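PDB 3B8X: pyridoxamine 5-phosphate-dependent dehydrase from Escherichia coli, which removes the C3'-hydroxyl group from GDP-4-keto-6-deoxy-D-mannose by a combined transamination and deoxygenation, a step in the biosynthesis of L-colitose for the O-antigen. Local coordinates for residues N136-F144 with Q295-G305; A87-Y95 with I335-V346. The protein carries 1 engineered substitution. One frame throughout, in Å; residues are numbered along the deposited sequence.

Contact 1: residues N136-F144 with Q295-G305; sequences NLLGNPNNF and QQETGESSWFG
With CG anti to the backbone N (chi1 -176°) and the chain extended beyond it, Gln295 runs alongside Asn140 in the opposite direction and carries its amide to the backbone of 136-144. There Gln295 NE2 donates to Leu137 O over 3.1 Å, from above the carbonyl plane, while Asn140 N takes the same oxygen from the opposite face; the same NE2 is also bound, more strongly, to Thr113 O. The Asn140 amide, its plane 62° from that of Gln295, reads the backbone of 295-305 at two points. Asn140 OD1 receives Thr298 N at 2.8 Å in the carbonyl plane, on a lone pair and almost straight (174°), and Asn140 ND2 gives a more bent bond to Gln296 O at 2.9 Å. Further along, Phe304 N binds Leu138 O (2.8 Å) and Ser302 N binds Gly139 O (3.0 Å). Gly139 CA comes within 3.8 Å of Trp303 N. Ser301 OG, anti to its own N, accepts from Trp303 N in an ST turn. Pro141 lays CD 3.2 Å from Thr298 O, and a water donates to both Pro141 O and Thr298 OG1. Apolar contact is led by Leu138, whose CD1 lies 3.9 Å from Phe304 CD2. Two loops without regular structure are thus joined by amide-to-backbone bonding, which satisfies buried polar groups where the loop after strand 129-135 meets the one leading into strand 305-310.

Contact 2: residues A87-Y95 with I335-V346; sequences AVSWSTTYY and IVTGNFLKNTDV. With NA (sodium ion), chain M; G4M ([(2R,3S,4R,5R)-5-(2-amino-6-oxo-1,6-dihydro-9H-purin-9-yl)-3,4-dihydroxytetrahydrofuran-2-yl]methyl (2R,3S,4S,5S,6R)-3,4-dihydroxy-5-[({3-hydroxy-2-methyl-5-[(phosphonooxy)methyl]pyridin-4-yl}methyl)amino]-6-methyltetrahydro-2H-pyran-2-yl dihydrogen diphosphate), chain O.
The rings of Tyr94 and Phe340 lie face to face, centroids 4.0 Å apart and planes 27° from parallel, with Tyr94 CD2 over the centre of the Phe340 ring. Thr337 CG2 sits at the edge of Tyr94, and Tyr95 CE1 at the edge of Phe340; that same CE1 has Val346 CG1 near its ring plane at 3.7 Å, and Ser91 O stands over the centre of Tyr95. Trp90 is covered on one face by G4M, whose N4A stands 3.8 Å above the ring centre, and on the other by Ser91 OG, while Val336 CG1 meets its edge at CE3, Thr92 OG1 lies at the edge in plane, and the His217 ring of the second subunit meets it nearly at right angles. Val336 CG1 also comes within 3.8 Å of G4M C6G, making valine and tryptophan neighbouring walls of the ligand pocket. Phe340 holds CG anti to the backbone N (chi1 -164°), which sends its ring across to Tyr94 while Phe340 N donates to Ala87 O at 3.0 Å. Nearby, Val336 and Thr337 fill the middle of a type II' turn from Ile335 to Gly338, set against Ser89. At the far end, Asn343 OD1 (2.3 Å) and both carboxylate oxygens of Asp345 bind a sodium ion with two waters; Phe244 O of the second subunit also binds it. Ser91 OG and Tyr95 OH hydrogen-bond to His217 O of that subunit. Aromatic stacking therefore ties the start of helix 91-99 to the 335-346 loop, behind the tryptophan whose face is covered by G4M, while the shared sodium joins 335-346 to the second subunit.

Overall arrangement
Both contacts are buried, their centres 19 Å apart, and contact 1 is nested along the chain inside the loop closed by contact 2. Each begins just after a parallel strand of the eight-stranded mixed sheet, 129-135 or 82-86, and joins that strand end to a segment neighbouring the four-stranded antiparallel sheet. Leu137 of contact 1 bridges them, packing on Val88, Ser89, Ile335 and Val336. Their chemistry differs: contact 1 is mostly polar, loop on loop, and untouched by the second subunit, whereas contact 2 is largely aromatic and apolar, lines the G4M pocket and reaches the other chain. In contact 1 the side chain of Phe304 comes within about 4 Å of G4M (nearest atoms).

Contact 1: residues N136-F144 with Q295-G305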
loop_
_atom_site.group_PDB
_atom_site.type_symbol
_atom_site.label_atom_id
_atom_site.label_comp_id
_atom_site.label_asym_id
_atom_site.label_seq_id
_atom_site.Cartn_x
_atom_site.Cartn_y
_atom_site.Cartn_z
ATOM N N ASN B 136 0.857 8.647 19.879
ATOM C CA ASN B 136 1.753 8.479 21.034
ATOM C C ASN B 136 3.166 8.687 20.524
ATOM O O ASN B 136 3.756 7.803 19.886
ATOM C CB ASN B 136 1.584 7.093 21.684
ATOM C CG ASN B 136 0.163 6.861 22.152
ATOM O OD1 ASN B 136 -0.394 7.690 22.908
ATOM N ND2 ASN B 136 -0.474 5.806 21.622
ATOM N N LEU B 137 3.682 9.895 20.736
ATOM C CA LEU B 137 4.952 10.276 20.163
ATOM C C LEU B 137 6.200 9.722 20.817
ATOM O O LEU B 137 6.405 9.822 22.029
ATOM C CB LEU B 137 5.058 11.798 19.963
ATOM C CG LEU B 137 5.818 12.230 18.697
ATOM C CD1 LEU B 137 4.920 12.136 17.453
ATOM C CD2 LEU B 137 6.348 13.662 18.843
ATOM N N LEU B 138 7.045 9.180 19.960
ATOM C CA LEU B 138 8.370 8.720 20.328
ATOM C C LEU B 138 8.367 7.692 21.434
ATOM O O LEU B 138 9.364 7.545 22.150
ATOM C CB LEU B 138 9.211 9.915 20.775
ATOM C CG LEU B 138 10.471 10.138 19.957
ATOM C CD1 LEU B 138 10.130 10.181 18.472
ATOM C CD2 LEU B 138 11.168 11.413 20.444
ATOM N N GLY B 139 7.251 7.017 21.632
ATOM C CA GLY B 139 7.279 6.021 22.681
ATOM C C GLY B 139 6.355 6.444 23.833
ATOM O O GLY B 139 5.979 5.621 24.684
ATOM N N ASN B 140 6.063 7.734 23.854
ATOM C CA ASN B 140 5.286 8.282 24.949
ATOM C C ASN B 140 3.790 8.206 24.711
ATOM O O ASN B 140 3.275 8.921 23.834
ATOM C CB ASN B 140 5.675 9.749 25.116
ATOM C CG ASN B 140 5.653 10.216 26.567
ATOM O OD1 ASN B 140 5.758 9.404 27.505
ATOM N ND2 ASN B 140 5.560 11.546 26.755
ATOM N N PRO B 141 3.071 7.442 25.544
ATOM C CA PRO B 141 1.608 7.388 25.389
ATOM C C PRO B 141 0.961 8.700 25.835
ATOM O O PRO B 141 1.477 9.435 26.700
ATOM C CB PRO B 141 1.179 6.297 26.386
ATOM C CG PRO B 141 2.238 6.286 27.464
ATOM C CD PRO B 141 3.522 6.853 26.824
ATOM N N ASN B 142 -0.212 8.957 25.275
ATOM C CA ASN B 142 -0.989 10.124 25.688
ATOM C C ASN B 142 -1.570 9.832 27.055
ATOM O O ASN B 142 -1.627 8.673 27.467
ATOM C CB ASN B 142 -2.155 10.311 24.724
ATOM C CG ASN B 142 -1.730 10.973 23.475
ATOM O OD1 ASN B 142 -1.801 12.201 23.410
ATOM N ND2 ASN B 142 -1.093 10.205 22.544
ATOM N N ASN B 143 -2.058 10.856 27.749
ATOM C CA ASN B 143 -2.707 10.551 29.000
ATOM C C ASN B 143 -4.151 10.312 28.666
ATOM O O ASN B 143 -4.925 11.251 28.509
ATOM C CB ASN B 143 -2.532 11.645 30.059
ATOM C CG ASN B 143 -3.363 11.363 31.285
ATOM O OD1 ASN B 143 -4.375 10.681 31.188
ATOM N ND2 ASN B 143 -2.935 11.849 32.445
ATOM N N PHE B 144 -4.489 9.048 28.486
ATOM C CA PHE B 144 -5.823 8.654 28.058
ATOM C C PHE B 144 -6.950 8.965 29.034
ATOM O O PHE B 144 -8.078 9.176 28.624
ATOM C CB PHE B 144 -5.836 7.235 27.487
ATOM C CG PHE B 144 -5.109 7.138 26.174
ATOM C CD1 PHE B 144 -3.836 6.591 26.093
ATOM C CD2 PHE B 144 -5.680 7.694 25.032
ATOM C CE1 PHE B 144 -3.138 6.572 24.861
ATOM C CE2 PHE B 144 -5.021 7.640 23.803
ATOM C CZ PHE B 144 -3.755 7.112 23.725
ATOM N N GLN B 295 12.363 14.662 26.946
ATOM C CA GLN B 295 10.936 14.367 26.948
ATOM C C GLN B 295 10.446 13.991 28.363
ATOM O O GLN B 295 11.102 13.231 29.082
ATOM C CB GLN B 295 10.598 13.241 25.930
ATOM C CG GLN B 295 9.099 12.866 25.718
ATOM C CD GLN B 295 8.918 11.906 24.536
ATOM O OE1 GLN B 295 9.828 11.134 24.225
ATOM N NE2 GLN B 295 7.772 11.979 23.855
ATOM N N GLN B 296 9.312 14.577 28.738
ATOM C CA GLN B 296 8.657 14.239 29.986
ATOM C C GLN B 296 7.801 13.023 29.722
ATOM O O GLN B 296 6.868 13.090 28.901
ATOM C CB GLN B 296 7.710 15.337 30.430
ATOM C CG GLN B 296 6.873 14.904 31.628
ATOM C CD GLN B 296 5.873 15.982 32.024
ATOM O OE1 GLN B 296 4.656 15.783 31.940
ATOM N NE2 GLN B 296 6.383 17.155 32.386
ATOM N N GLU B 297 8.091 11.953 30.455
ATOM C CA GLU B 297 7.380 10.691 30.336
ATOM C C GLU B 297 5.967 10.660 30.920
ATOM O O GLU B 297 5.750 11.098 32.049
ATOM C CB GLU B 297 8.185 9.599 31.057
ATOM C CG GLU B 297 7.556 8.203 30.918
ATOM C CD GLU B 297 8.485 7.134 31.402
ATOM O OE1 GLU B 297 9.291 7.463 32.292
ATOM O OE2 GLU B 297 8.459 5.995 30.889
ATOM N N THR B 298 5.043 10.065 30.172
ATOM C CA THR B 298 3.662 9.816 30.632
ATOM C C THR B 298 3.546 8.267 30.726
ATOM O O THR B 298 4.125 7.561 29.907
ATOM C CB THR B 298 2.656 10.404 29.613
ATOM O OG1 THR B 298 2.800 11.828 29.615
ATOM C CG2 THR B 298 1.210 10.077 30.012
ATOM N N GLY B 299 2.911 7.722 31.774
ATOM C CA GLY B 299 2.811 6.258 31.953
ATOM C C GLY B 299 4.178 5.574 31.870
ATOM O O GLY B 299 5.155 6.003 32.495
ATOM N N GLU B 300 4.249 4.495 31.104
ATOM C CA GLU B 300 5.518 3.810 30.882
ATOM C C GLU B 300 5.889 3.861 29.396
ATOM O O GLU B 300 5.325 3.146 28.575
ATOM C CB GLU B 300 5.483 2.391 31.415
ATOM C CG GLU B 300 5.468 2.383 32.929
ATOM C CD GLU B 300 5.719 1.012 33.514
ATOM O OE1 GLU B 300 6.368 0.198 32.821
ATOM O OE2 GLU B 300 5.264 0.752 34.655
ATOM N N SER B 301 6.714 4.828 29.047
ATOM C CA SER B 301 7.099 5.025 27.658
ATOM C C SER B 301 7.946 3.873 27.121
ATOM O O SER B 301 8.653 3.195 27.870
ATOM C CB SER B 301 7.871 6.355 27.578
ATOM O OG SER B 301 8.436 6.605 26.311
ATOM N N SER B 302 7.871 3.621 25.810
ATOM C CA SER B 302 8.713 2.574 25.226
ATOM C C SER B 302 9.927 3.246 24.589
ATOM O O SER B 302 10.746 2.585 23.955
ATOM C CB SER B 302 7.979 1.659 24.220
ATOM O OG SER B 302 7.291 2.395 23.206
ATOM N N TRP B 303 10.064 4.559 24.777
ATOM C CA TRP B 303 11.269 5.289 24.365
ATOM C C TRP B 303 11.799 4.930 22.993
ATOM O O TRP B 303 12.867 4.310 22.862
ATOM C CB TRP B 303 12.385 5.063 25.418
ATOM C CG TRP B 303 12.025 5.668 26.758
ATOM C CD1 TRP B 303 11.485 5.027 27.851
ATOM C CD2 TRP B 303 12.075 7.062 27.101
ATOM N NE1 TRP B 303 11.209 5.939 28.856
ATOM C CE2 TRP B 303 11.551 7.193 28.416
ATOM C CE3 TRP B 303 12.528 8.217 26.425
ATOM C CZ2 TRP B 303 11.487 8.428 29.077
ATOM C CZ3 TRP B 303 12.484 9.463 27.101
ATOM C CH2 TRP B 303 11.977 9.543 28.416
ATOM N N PHE B 304 11.126 5.405 21.955
ATOM C CA PHE B 304 11.493 5.060 20.592
ATOM C C PHE B 304 12.858 5.658 20.269
ATOM O O PHE B 304 13.695 5.054 19.579
ATOM C CB PHE B 304 10.395 5.616 19.678
ATOM C CG PHE B 304 10.712 5.533 18.223
ATOM C CD1 PHE B 304 10.317 4.422 17.478
ATOM C CD2 PHE B 304 11.353 6.595 17.605
ATOM C CE1 PHE B 304 10.586 4.360 16.111
ATOM C CE2 PHE B 304 11.661 6.563 16.262
ATOM C CZ PHE B 304 11.273 5.435 15.488
ATOM N N GLY B 305 13.060 6.869 20.764
ATOM C CA GLY B 305 14.301 7.616 20.578
ATOM C C GLY B 305 14.428 8.635 21.691
ATOM O O GLY B 305 13.537 8.766 22.515
HETATM O O HOH W 1 1.673 12.211 27.269
#

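Contact 2: residues A87-Y95 with I335-V346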
loop_
_atom_site.group_PDB
_atom_site.type_symbol
_atom_site.label_atom_id
_atom_site.label_comp_id
_atom_site.label_asym_id
_atom_site.label_seq_id
_atom_site.Cartn_x
_atom_site.Cartn_y
_atom_site.Cartn_z
ATOM N N ALA B 87 -0.235 18.540 16.169
ATOM C CA ALA B 87 0.516 19.285 15.176
ATOM C C ALA B 87 1.787 18.583 14.759
ATOM O O ALA B 87 2.417 19.001 13.805
ATOM C CB ALA B 87 0.864 20.688 15.723
ATOM N N VAL B 88 2.241 17.612 15.545
ATOM C CA VAL B 88 3.513 16.988 15.216
ATOM C C VAL B 88 3.289 15.522 15.222
ATOM O O VAL B 88 2.730 14.977 16.175
ATOM C CB VAL B 88 4.596 17.218 16.308
ATOM C CG1 VAL B 88 5.939 16.429 15.959
ATOM C CG2 VAL B 88 4.824 18.738 16.529
ATOM N N SER B 89 3.708 14.871 14.141
ATOM C CA SER B 89 3.609 13.416 14.104
ATOM C C SER B 89 4.265 12.945 12.829
ATOM O O SER B 89 5.282 13.489 12.443
ATOM C CB SER B 89 2.173 12.911 14.271
ATOM O OG SER B 89 1.452 13.014 13.061
ATOM N N TRP B 90 3.663 11.979 12.152
ATOM C CA TRP B 90 4.240 11.489 10.912
ATOM C C TRP B 90 3.321 11.877 9.749
ATOM O O TRP B 90 2.122 12.074 9.919
ATOM C CB TRP B 90 4.503 9.967 11.000
ATOM C CG TRP B 90 5.251 9.416 9.809
ATOM C CD1 TRP B 90 4.728 8.668 8.798
ATOM C CD2 TRP B 90 6.651 9.592 9.514
ATOM N NE1 TRP B 90 5.733 8.350 7.884
ATOM C CE2 TRP B 90 6.898 8.960 8.273
ATOM C CE3 TRP B 90 7.711 10.262 10.161
ATOM C CZ2 TRP B 90 8.163 8.936 7.692
ATOM C CZ3 TRP B 90 8.974 10.273 9.556
ATOM C CH2 TRP B 90 9.192 9.583 8.349
ATOM N N SER B 91 3.905 12.007 8.573
ATOM C CA SER B 91 3.177 12.479 7.408
ATOM C C SER B 91 1.932 11.645 7.127
ATOM O O SER B 91 0.830 12.158 6.875
ATOM C CB SER B 91 4.129 12.462 6.202
ATOM O OG SER B 91 4.509 11.124 5.880
ATOM N N THR B 92 2.125 10.333 7.161
ATOM C CA THR B 92 1.051 9.378 6.918
ATOM C C THR B 92 0.042 9.234 8.059
ATOM O O THR B 92 -0.910 8.482 7.934
ATOM C CB THR B 92 1.525 8.022 6.345
ATOM O OG1 THR B 92 2.341 7.344 7.306
ATOM C CG2 THR B 92 2.269 8.186 5.032
ATOM N N THR B 93 0.229 9.974 9.153
ATOM C CA THR B 93 -0.821 10.110 10.154
ATOM C C THR B 93 -1.872 11.039 9.476
ATOM O O THR B 93 -3.098 10.789 9.505
ATOM C CB THR B 93 -0.352 10.843 11.394
ATOM O OG1 THR B 93 0.748 10.127 11.957
ATOM C CG2 THR B 93 -1.491 10.838 12.420
ATOM N N TYR B 94 -1.374 12.069 8.800
ATOM C CA TYR B 94 -2.230 13.070 8.142
ATOM C C TYR B 94 -2.903 12.788 6.772
ATOM O O TYR B 94 -4.051 13.204 6.521
ATOM C CB TYR B 94 -1.416 14.359 8.015
ATOM C CG TYR B 94 -0.886 14.834 9.345
ATOM C CD1 TYR B 94 -1.751 15.198 10.369
ATOM C CD2 TYR B 94 0.479 14.874 9.578
ATOM C CE1 TYR B 94 -1.241 15.577 11.604
ATOM C CE2 TYR B 94 1.005 15.292 10.776
ATOM C CZ TYR B 94 0.135 15.665 11.777
ATOM O OH TYR B 94 0.667 16.055 12.996
ATOM N N TYR B 95 -2.178 12.146 5.858
ATOM C CA TYR B 95 -2.685 11.977 4.486
ATOM C C TYR B 95 -4.030 11.281 4.349
ATOM O O TYR B 95 -4.870 11.703 3.537
ATOM C CB TYR B 95 -1.633 11.372 3.551
ATOM C CG TYR B 95 -0.256 12.082 3.456
ATOM C CD1 TYR B 95 -0.100 13.470 3.577
ATOM C CD2 TYR B 95 0.895 11.331 3.266
ATOM C CE1 TYR B 95 1.168 14.069 3.471
ATOM C CE2 TYR B 95 2.135 11.914 3.149
ATOM C CZ TYR B 95 2.275 13.273 3.268
ATOM O OH TYR B 95 3.536 13.812 3.086
ATOM N N ILE B 335 12.442 16.131 15.000
ATOM C CA ILE B 335 11.402 15.353 15.688
ATOM C C ILE B 335 10.269 15.108 14.698
ATOM O O ILE B 335 9.335 15.901 14.587
ATOM C CB ILE B 335 10.928 16.049 17.003
ATOM C CG1 ILE B 335 12.129 16.169 17.936
ATOM C CG2 ILE B 335 9.912 15.169 17.783
ATOM C CD1 ILE B 335 11.724 16.783 19.254
ATOM N N VAL B 336 10.401 14.027 13.931
ATOM C CA VAL B 336 9.441 13.651 12.905
ATOM C C VAL B 336 8.976 14.765 11.971
ATOM O O VAL B 336 9.843 15.438 11.426
ATOM C CB VAL B 336 8.306 12.745 13.436
ATOM C CG1 VAL B 336 8.936 11.377 13.735
ATOM C CG2 VAL B 336 7.717 13.311 14.759
ATOM N N THR B 337 7.661 15.015 11.823
ATOM C CA THR B 337 7.204 16.109 10.915
ATOM C C THR B 337 7.610 17.520 11.405
ATOM O O THR B 337 7.550 18.500 10.649
ATOM C CB THR B 337 5.658 16.180 10.858
ATOM O OG1 THR B 337 5.145 16.257 12.200
ATOM C CG2 THR B 337 5.063 14.960 10.159
ATOM N N GLY B 338 7.959 17.638 12.688
ATOM C CA GLY B 338 8.208 18.940 13.296
ATOM C C GLY B 338 6.816 19.552 13.293
ATOM O O GLY B 338 5.810 18.826 13.399
ATOM N N ASN B 339 6.737 20.866 13.106
ATOM C CA ASN B 339 5.435 21.508 13.006
ATOM C C ASN B 339 4.852 21.255 11.620
ATOM O O ASN B 339 5.222 21.880 10.616
ATOM C CB ASN B 339 5.555 23.006 13.179
ATOM C CG ASN B 339 4.228 23.706 12.959
ATOM O OD1 ASN B 339 3.167 23.114 13.139
ATOM N ND2 ASN B 339 4.280 24.966 12.592
ATOM N N PHE B 340 3.944 20.296 11.556
ATOM C CA PHE B 340 3.368 19.956 10.280
ATOM C C PHE B 340 2.695 21.172 9.651
ATOM O O PHE B 340 2.525 21.209 8.439
ATOM C CB PHE B 340 2.378 18.804 10.446
ATOM C CG PHE B 340 2.017 18.118 9.157
ATOM C CD1 PHE B 340 2.905 17.241 8.558
ATOM C CD2 PHE B 340 0.778 18.319 8.563
ATOM C CE1 PHE B 340 2.585 16.593 7.371
ATOM C CE2 PHE B 340 0.429 17.683 7.373
ATOM C CZ PHE B 340 1.357 16.837 6.763
ATOM N N LEU B 341 2.292 22.169 10.438
ATOM C CA LEU B 341 1.604 23.261 9.783
ATOM C C LEU B 341 2.441 24.079 8.858
ATOM O O LEU B 341 1.940 24.881 8.095
ATOM C CB LEU B 341 0.768 24.097 10.726
ATOM C CG LEU B 341 -0.291 23.092 11.136
ATOM C CD1 LEU B 341 -0.319 22.883 12.646
ATOM C CD2 LEU B 341 -1.632 23.457 10.511
ATOM N N LYS B 342 3.728 23.822 8.857
ATOM C CA LYS B 342 4.553 24.577 7.961
ATOM C C LYS B 342 4.358 24.096 6.552
ATOM O O LYS B 342 4.746 24.781 5.610
ATOM C CB LYS B 342 6.017 24.381 8.329
ATOM C CG LYS B 342 6.483 22.985 8.007
ATOM C CD LYS B 342 7.873 22.677 8.527
ATOM C CE LYS B 342 7.898 21.220 9.040
ATOM N NZ LYS B 342 9.265 20.710 9.383
ATOM N N ASN B 343 3.788 22.910 6.395
ATOM C CA ASN B 343 3.687 22.285 5.080
ATOM C C ASN B 343 2.601 22.830 4.167
ATOM O O ASN B 343 1.597 22.185 3.867
ATOM C CB ASN B 343 3.652 20.747 5.175
ATOM C CG ASN B 343 4.919 20.155 5.808
ATOM O OD1 ASN B 343 6.009 20.204 5.232
ATOM N ND2 ASN B 343 4.771 19.529 6.985
ATOM N N THR B 344 2.869 24.016 3.654
ATOM C CA THR B 344 1.958 24.676 2.741
ATOM C C THR B 344 1.786 23.861 1.460
ATOM O O THR B 344 0.729 23.904 0.841
ATOM C CB THR B 344 2.475 26.116 2.400
ATOM O OG1 THR B 344 3.902 26.109 2.281
ATOM C CG2 THR B 344 2.070 27.080 3.493
ATOM N N ASP B 345 2.839 23.150 1.049
ATOM C CA ASP B 345 2.816 22.360 -0.177
ATOM C C ASP B 345 1.789 21.242 -0.162
ATOM O O ASP B 345 1.058 21.039 -1.135
ATOM C CB ASP B 345 4.202 21.796 -0.450
ATOM C CG ASP B 345 4.909 21.330 0.821
ATOM O OD1 ASP B 345 4.303 21.322 1.923
ATOM O OD2 ASP B 345 6.118 21.044 0.696
ATOM N N VAL B 346 1.718 20.565 0.982
ATOM C CA VAL B 346 0.805 19.456 1.214
ATOM C C VAL B 346 -0.557 19.966 1.688
ATOM O O VAL B 346 -1.631 19.441 1.329
ATOM C CB VAL B 346 1.431 18.580 2.349
ATOM C CG1 VAL B 346 0.454 17.629 2.972
ATOM C CG2 VAL B 346 2.618 17.838 1.840
HETATM NA NA NA M . 6.443 20.572 2.979
HETATM O OP3 G4M O . 7.076 3.667 8.325
HETATM P PL G4M O . 5.611 3.069 8.421
HETATM O OP1 G4M O . 4.774 3.228 7.040
HETATM O OP2 G4M O . 5.709 1.510 8.802
HETATM O OP4 G4M O . 4.840 3.769 9.673
HETATM C C5B G4M O . 4.459 5.056 9.277
HETATM C C5L G4M O . 4.286 5.860 10.509
HETATM C C6L G4M O . 3.003 6.164 10.944
HETATM N N1L G4M O . 2.836 6.927 11.999
HETATM C C2L G4M O . 3.833 7.432 12.693
HETATM C C2A G4M O . 3.561 8.348 13.863
HETATM C C3L G4M O . 5.158 7.154 12.368
HETATM O O3L G4M O . 6.135 7.759 13.078
HETATM C C4L G4M O . 5.395 6.303 11.242
HETATM C C4A G4M O . 6.692 5.980 10.819
HETATM N N4A G4M O . 7.712 6.532 11.407
HETATM C C4G G4M O . 9.020 6.117 11.045
HETATM C C5G G4M O . 10.013 7.250 11.152
HETATM C C6G G4M O . 9.901 7.940 12.511
HETATM O O5G G4M O . 11.254 6.551 11.119
HETATM C C3G G4M O . 9.077 5.610 9.594
HETATM O O3G G4M O . 9.160 4.191 9.638
HETATM C C2G G4M O . 10.363 6.151 8.903
HETATM O O2G G4M O . 10.663 5.432 7.702
HETATM C C1G G4M O . 11.552 6.043 9.827
HETATM O O1G G4M O . 12.513 6.962 9.325
HETATM P P2 G4M O . 14.055 6.572 9.370
HETATM O O3P G4M O . 14.438 6.010 10.837
HETATM O O4P G4M O . 14.906 7.941 9.194
HETATM O OPP G4M O . 14.185 5.483 8.188
HETATM P P G4M O . 15.707 5.123 7.817
HETATM O O1P G4M O . 16.739 6.312 7.451
HETATM O O2P G4M O . 15.457 4.223 6.527
HETATM O "O5'" G4M O . 16.258 4.055 8.844
HETATM C "C5'" G4M O . 16.908 4.679 9.931
HETATM C "C4'" G4M O . 18.268 4.017 10.084
HETATM O "O4'" G4M O . 18.130 2.575 9.905
HETATM C "C3'" G4M O . 19.222 4.503 8.969
HETATM O "O3'" G4M O . 20.528 4.491 9.526
HETATM C "C2'" G4M O . 19.054 3.434 7.867
HETATM O "O2'" G4M O . 20.280 3.337 7.132
HETATM C "C1'" G4M O . 18.883 2.192 8.731
HETATM N N9 G4M O . 18.189 1.122 8.006
HETATM C C8 G4M O . 16.899 1.158 7.580
HETATM N N7 G4M O . 16.627 -0.000 7.012
HETATM C C4 G4M O . 18.725 -0.106 7.710
HETATM C C5 G4M O . 17.709 -0.845 7.060
HETATM C C6 G4M O . 17.986 -2.196 6.642
HETATM O O6 G4M O . 17.167 -2.909 6.084
HETATM N N3 G4M O . 19.925 -0.657 7.907
HETATM C C2 G4M O . 20.170 -1.892 7.498
HETATM N N1 G4M O . 19.229 -2.671 6.874
HETATM N N2 G4M O . 21.407 -2.421 7.696
HETATM O O HOH W 2 6.512 22.971 3.526
HETATM O O HOH W 3 8.639 21.230 3.475
#